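Long-range contacts in putative thiosulfate sulfurtransferase YNJE (Escherichia coli, PDB 2WLR), which catalyses the transfer of sulfur from thiosulfate to cyanide, giving thiocyanate and sulfite, as a monomeric periplasmic protein with rhodanese domains: residues A[5-10]-A[102-107]; A[148-153]-A[167-172]. One frame throughout, in Å; residues are numbered along the deposited sequence.

Contact 1 (A[5-10]-A[102-107]); sequences ELAKPL and HISILS
Ala7 and Leu10 give their amides to the backbone of strand 103-105. Ala7 N donates to Ile103 O at 2.8 Å, and Leu10 N meets Ile105 O at 3.1 Å in a nearly straight bond (173° at the hydrogen). Leu10 O in turn accepts Ser107 N at 2.8 Å. Between these bonds a water links Ala7 O to Ile105 N where the two segments do not pair directly.

One side chain joins the polar framework. Ser104 OG, anti to its own carbonyl carbon (chi1 -61°), donates to Lys8 O at 2.8 Å from above the carbonyl plane, and it also lies against Ala7 CB. A small hydroxyl suits this place; an alanine here would probably leave Lys8 O without this donor and the 7-9 backbone less firmly held.

The apolar contacts are modest. Pro9 CB rests on Ile105 CG2 at 3.6 Å, and Leu6 CD2 reaches Ile103 CG2 at 4.1 Å.

The N-terminal segment thus runs along an outermost strand of the four-stranded parallel sheet in the first rhodanese domain. On the strand's other edge the backbone of Ser104 hydrogen-bonds to Val79 and Leu81 of strand 79-82, while Ile103 packs on helix 85-97 and Leu10 touches Leu15 of helix 12-17.

Contact 2 (A[148-153]-A[167-172]); sequences WKVIEA and PGADYI
Strands 148-154 and 170-173 pair here as parallel neighbours, the two strands of a beta-alpha-beta unit whose helix is 160-163. They belong to the five-stranded parallel sheet of a rhodanese-like domain, and 170-173 is an outermost strand of that sheet.

The register sets Ile151 beside Asp170, Glu152 beside Tyr171 and Ala153 beside Ile172. Three backbone bonds secure it, passing back and forth between the strands: Asp170 N to Val150 O at 2.9 Å, Glu152 N to Asp170 O at 2.9 Å, and Ile172 N to Glu152 O at 2.8 Å. The axes of strands 148-153 and 170-172 are inclined at 43°. Beyond the first bond a water spans Val150 N and Gly168 O. Gly168 has a positive phi (82°), readily adopted by a residue without a side chain.

On the face carrying Ile151, Asp170, Ala153 and Ile172, the three aliphatic residues make the surface largely apolar, and Ala153 and Ile172 touch Val219 and Met223 of helix 213-226. Asp170 is the polar exception: its OD2 bonds to His198 ND1, and its OD1 takes a weak bond from Tyr171 N, so both carboxylate oxygens have partners in a buried setting.

The face of Glu152 and Tyr171 is more polar at its side-chain ends. Glu152, extended beyond CG, forms a salt bridge with Arg211, which probably compensates its buried charge. The Tyr171 ring packs edge-to-face with Tyr161, and its hydroxyl bonds to Gly156 O.

The tightest side-chain contact joins Ile151 and Ile172, which cross obliquely. Ile151 CG2, anti to its backbone N, lies 3.5 Å from Ile172 CG1, and the two CD1 methyls are 3.8 Å apart.

In the fold
The two contacts lie in different sheets of one chain, their centres 45 Å apart, and share no elements. Each involves an outermost strand of a parallel sheet, but differently. Contact 1 is partly buried near the periphery: an irregular N-terminal segment follows strand 103-105, with a water and a serine hydroxyl adding to its three backbone bonds. Contact 2 is almost wholly buried, and there an outermost strand joins an inner one within a beta-alpha-beta unit through regular parallel pairing. Its apolar packing centres on Ile151 and Ile172, whereas that of contact 1 is a few scattered touches, and its buried charged groups find partners elsewhere in the domain. Both lie away from the annotated catalytic cysteine.

Contact 1 (A[5-10]-A[102-107])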
loop_
_atom_site.group_PDB
_atom_site.type_symbol
_atom_site.label_atom_id
_atom_site.label_comp_id
_atom_site.label_asym_id
_atom_site.label_seq_id
_atom_site.Cartn_x
_atom_site.Cartn_y
_atom_site.Cartn_z
ATOM N N GLU A 5 27.985 -16.023 17.155
ATOM C CA GLU A 5 27.787 -14.695 17.758
ATOM C C GLU A 5 27.916 -13.573 16.728
ATOM O O GLU A 5 28.471 -13.756 15.643
ATOM C CB GLU A 5 28.787 -14.446 18.892
ATOM C CG GLU A 5 28.387 -15.050 20.230
ATOM C CD GLU A 5 29.397 -14.749 21.327
ATOM O OE1 GLU A 5 30.533 -14.321 21.005
ATOM O OE2 GLU A 5 29.050 -14.933 22.517
ATOM N N LEU A 6 27.400 -12.405 17.094
ATOM C CA LEU A 6 27.515 -11.214 16.261
ATOM C C LEU A 6 28.966 -10.759 16.175
ATOM O O LEU A 6 29.717 -10.889 17.149
ATOM C CB LEU A 6 26.652 -10.083 16.835
ATOM C CG LEU A 6 25.145 -10.346 16.860
ATOM C CD1 LEU A 6 24.447 -9.571 17.977
ATOM C CD2 LEU A 6 24.542 -10.026 15.504
ATOM N N ALA A 7 29.356 -10.235 15.009
ATOM C CA ALA A 7 30.649 -9.563 14.829
ATOM C C ALA A 7 30.704 -8.321 15.732
ATOM O O ALA A 7 29.790 -8.101 16.533
ATOM C CB ALA A 7 30.839 -9.179 13.377
ATOM N N LYS A 8 31.753 -7.503 15.620
ATOM C CA LYS A 8 31.899 -6.385 16.559
ATOM C C LYS A 8 30.810 -5.304 16.309
ATOM O O LYS A 8 30.515 -4.985 15.148
ATOM C CB LYS A 8 33.325 -5.802 16.539
ATOM C CG LYS A 8 33.635 -4.832 15.426
ATOM C CD LYS A 8 34.803 -3.895 15.782
ATOM C CE LYS A 8 34.518 -2.477 15.270
ATOM N NZ LYS A 8 33.509 -1.733 16.113
ATOM N N PRO A 9 30.200 -4.772 17.385
ATOM C CA PRO A 9 29.137 -3.762 17.201
ATOM C C PRO A 9 29.627 -2.517 16.467
ATOM O O PRO A 9 30.802 -2.157 16.566
ATOM C CB PRO A 9 28.729 -3.388 18.627
ATOM C CG PRO A 9 29.314 -4.457 19.524
ATOM C CD PRO A 9 30.455 -5.062 18.807
ATOM N N LEU A 10 28.732 -1.893 15.708
ATOM C CA LEU A 10 29.064 -0.720 14.905
ATOM C C LEU A 10 28.066 0.378 15.189
ATOM O O LEU A 10 26.865 0.096 15.318
ATOM C CB LEU A 10 28.985 -1.066 13.409
ATOM C CG LEU A 10 30.034 -2.013 12.806
ATOM C CD1 LEU A 10 29.577 -2.491 11.439
ATOM C CD2 LEU A 10 31.401 -1.363 12.714
ATOM N N HIS A 102 29.460 -10.903 7.731
ATOM C CA HIS A 102 29.814 -9.812 8.631
ATOM C C HIS A 102 28.541 -9.189 9.200
ATOM O O HIS A 102 28.077 -8.190 8.661
ATOM C CB HIS A 102 30.613 -8.763 7.858
ATOM C CG HIS A 102 31.274 -7.748 8.731
ATOM N ND1 HIS A 102 30.770 -7.383 9.962
ATOM C CD2 HIS A 102 32.376 -6.986 8.533
ATOM C CE1 HIS A 102 31.551 -6.463 10.501
ATOM N NE2 HIS A 102 32.532 -6.204 9.656
ATOM N N ILE A 103 28.002 -9.801 10.251
ATOM C CA ILE A 103 26.710 -9.423 10.843
ATOM C C ILE A 103 26.931 -8.942 12.256
ATOM O O ILE A 103 27.373 -9.693 13.122
ATOM C CB ILE A 103 25.729 -10.605 10.866
ATOM C CG1 ILE A 103 25.533 -11.176 9.463
ATOM C CG2 ILE A 103 24.339 -10.186 11.448
ATOM C CD1 ILE A 103 24.728 -12.443 9.440
ATOM N N SER A 104 26.642 -7.660 12.482
ATOM C CA SER A 104 26.823 -6.993 13.777
ATOM C C SER A 104 25.494 -6.434 14.285
ATOM O O SER A 104 24.486 -6.492 13.575
ATOM C CB SER A 104 27.762 -5.806 13.605
ATOM O OG SER A 104 29.037 -6.207 13.140
ATOM N N ILE A 105 25.508 -5.907 15.498
ATOM C CA ILE A 105 24.414 -5.074 16.000
ATOM C C ILE A 105 24.739 -3.604 15.714
ATOM O O ILE A 105 25.915 -3.194 15.727
ATOM C CB ILE A 105 24.208 -5.300 17.498
ATOM C CG1 ILE A 105 22.895 -4.713 17.965
ATOM C CG2 ILE A 105 25.344 -4.688 18.307
ATOM C CD1 ILE A 105 22.407 -5.343 19.229
ATOM N N LEU A 106 23.711 -2.820 15.392
ATOM C CA LEU A 106 23.863 -1.381 15.227
ATOM C C LEU A 106 23.730 -0.794 16.624
ATOM O O LEU A 106 22.623 -0.751 17.181
ATOM C CB LEU A 106 22.836 -0.813 14.241
ATOM C CG LEU A 106 22.955 0.685 13.957
ATOM C CD1 LEU A 106 24.248 1.037 13.318
ATOM C CD2 LEU A 106 21.786 1.118 13.053
ATOM N N SER A 107 24.867 -0.418 17.223
ATOM C CA SER A 107 24.922 -0.173 18.665
ATOM C C SER A 107 24.114 1.024 19.107
ATOM O O SER A 107 23.496 0.975 20.168
ATOM C CB SER A 107 26.362 -0.020 19.176
ATOM O OG SER A 107 27.062 0.953 18.456
HETATM O O HOH W 1 27.599 -6.775 17.286
#

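Contact 2 (A[148-153]-A[167-172])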
loop_
_atom_site.group_PDB
_atom_site.type_symbol
_atom_site.label_atom_id
_atom_site.label_comp_id
_atom_site.label_asym_id
_atom_site.label_seq_id
_atom_site.Cartn_x
_atom_site.Cartn_y
_atom_site.Cartn_z
ATOM N N TRP A 148 -14.597 9.278 13.691
ATOM C CA TRP A 148 -13.981 8.255 12.855
ATOM C C TRP A 148 -14.901 7.053 12.662
ATOM O O TRP A 148 -15.776 6.736 13.484
ATOM C CB TRP A 148 -12.594 7.845 13.410
ATOM C CG TRP A 148 -12.577 7.354 14.851
ATOM C CD1 TRP A 148 -12.349 8.107 15.980
ATOM C CD2 TRP A 148 -12.753 6.016 15.302
ATOM N NE1 TRP A 148 -12.420 7.328 17.088
ATOM C CE2 TRP A 148 -12.658 6.032 16.711
ATOM C CE3 TRP A 148 -13.010 4.812 14.661
ATOM C CZ2 TRP A 148 -12.814 4.882 17.486
ATOM C CZ3 TRP A 148 -13.165 3.670 15.423
ATOM C CH2 TRP A 148 -13.070 3.710 16.826
ATOM N N LYS A 149 -14.687 6.373 11.540
ATOM C CA LYS A 149 -15.389 5.179 11.163
ATOM C C LYS A 149 -14.358 4.148 10.714
ATOM O O LYS A 149 -13.373 4.523 10.037
ATOM C CB LYS A 149 -16.333 5.469 9.990
ATOM C CG LYS A 149 -17.372 6.542 10.207
ATOM C CD LYS A 149 -18.396 6.091 11.232
ATOM C CE LYS A 149 -19.786 6.738 11.029
ATOM N NZ LYS A 149 -19.981 7.866 11.951
ATOM N N VAL A 150 -14.601 2.889 11.034
ATOM C CA VAL A 150 -13.875 1.746 10.491
ATOM C C VAL A 150 -14.821 0.955 9.605
ATOM O O VAL A 150 -15.950 0.680 9.989
ATOM C CB VAL A 150 -13.309 0.854 11.581
ATOM C CG1 VAL A 150 -12.578 -0.347 10.972
ATOM C CG2 VAL A 150 -12.357 1.655 12.464
ATOM N N ILE A 151 -14.389 0.632 8.399
ATOM C CA ILE A 151 -15.255 0.039 7.398
ATOM C C ILE A 151 -14.537 -1.043 6.643
ATOM O O ILE A 151 -13.447 -0.796 6.081
ATOM C CB ILE A 151 -15.735 1.097 6.387
ATOM C CG1 ILE A 151 -16.330 2.330 7.100
ATOM C CG2 ILE A 151 -16.786 0.512 5.462
ATOM C CD1 ILE A 151 -17.023 3.301 6.200
ATOM N N GLU A 152 -15.151 -2.218 6.584
ATOM C CA GLU A 152 -14.707 -3.335 5.752
ATOM C C GLU A 152 -15.296 -3.169 4.364
ATOM O O GLU A 152 -16.488 -2.906 4.212
ATOM C CB GLU A 152 -15.162 -4.707 6.287
ATOM C CG GLU A 152 -14.642 -5.842 5.446
ATOM C CD GLU A 152 -14.730 -7.236 6.070
ATOM O OE1 GLU A 152 -14.843 -7.401 7.316
ATOM O OE2 GLU A 152 -14.608 -8.204 5.266
ATOM N N ALA A 153 -14.459 -3.300 3.340
ATOM C CA ALA A 153 -14.891 -3.217 1.944
ATOM C C ALA A 153 -14.672 -4.556 1.256
ATOM O O ALA A 153 -13.625 -5.185 1.419
ATOM C CB ALA A 153 -14.098 -2.078 1.193
ATOM N N PRO A 167 -14.130 -5.215 15.390
ATOM C CA PRO A 167 -15.203 -4.662 16.228
ATOM C C PRO A 167 -15.531 -3.234 15.861
ATOM O O PRO A 167 -14.620 -2.430 15.684
ATOM C CB PRO A 167 -14.614 -4.744 17.628
ATOM C CG PRO A 167 -13.676 -5.928 17.555
ATOM C CD PRO A 167 -13.056 -5.814 16.208
ATOM N N GLY A 168 -16.820 -2.935 15.720
ATOM C CA GLY A 168 -17.259 -1.573 15.414
ATOM C C GLY A 168 -17.172 -1.221 13.929
ATOM O O GLY A 168 -17.522 -0.105 13.538
ATOM N N ALA A 169 -16.771 -2.182 13.094
ATOM C CA ALA A 169 -16.658 -1.931 11.656
ATOM C C ALA A 169 -18.000 -2.021 10.946
ATOM O O ALA A 169 -18.795 -2.935 11.195
ATOM C CB ALA A 169 -15.677 -2.910 11.014
ATOM N N ASP A 170 -18.226 -1.060 10.058
ATOM C CA ASP A 170 -19.328 -1.051 9.097
ATOM C C ASP A 170 -18.877 -1.900 7.892
ATOM O O ASP A 170 -17.767 -2.438 7.898
ATOM C CB ASP A 170 -19.626 0.422 8.751
ATOM C CG ASP A 170 -20.840 0.633 7.876
ATOM O OD1 ASP A 170 -21.728 -0.234 7.803
ATOM O OD2 ASP A 170 -20.895 1.742 7.285
ATOM N N TYR A 171 -19.747 -2.063 6.904
ATOM C CA TYR A 171 -19.432 -2.790 5.678
ATOM C C TYR A 171 -19.877 -1.993 4.473
ATOM O O TYR A 171 -20.987 -1.417 4.457
ATOM C CB TYR A 171 -20.152 -4.136 5.662
ATOM C CG TYR A 171 -19.887 -4.954 4.419
ATOM C CD1 TYR A 171 -18.807 -5.833 4.361
ATOM C CD2 TYR A 171 -20.713 -4.854 3.287
ATOM C CE1 TYR A 171 -18.547 -6.569 3.224
ATOM C CE2 TYR A 171 -20.457 -5.611 2.145
ATOM C CZ TYR A 171 -19.378 -6.481 2.129
ATOM O OH TYR A 171 -19.078 -7.270 1.037
ATOM N N ILE A 172 -19.000 -1.875 3.477
ATOM C CA ILE A 172 -19.368 -1.251 2.212
ATOM C C ILE A 172 -19.166 -2.298 1.114
ATOM O O ILE A 172 -18.092 -2.901 0.980
ATOM C CB ILE A 172 -18.558 0.019 1.891
ATOM C CG1 ILE A 172 -18.974 1.174 2.786
ATOM C CG2 ILE A 172 -18.742 0.443 0.405
ATOM C CD1 ILE A 172 -18.095 2.382 2.642
HETATM O O HOH W 2 -17.127 2.493 12.481
#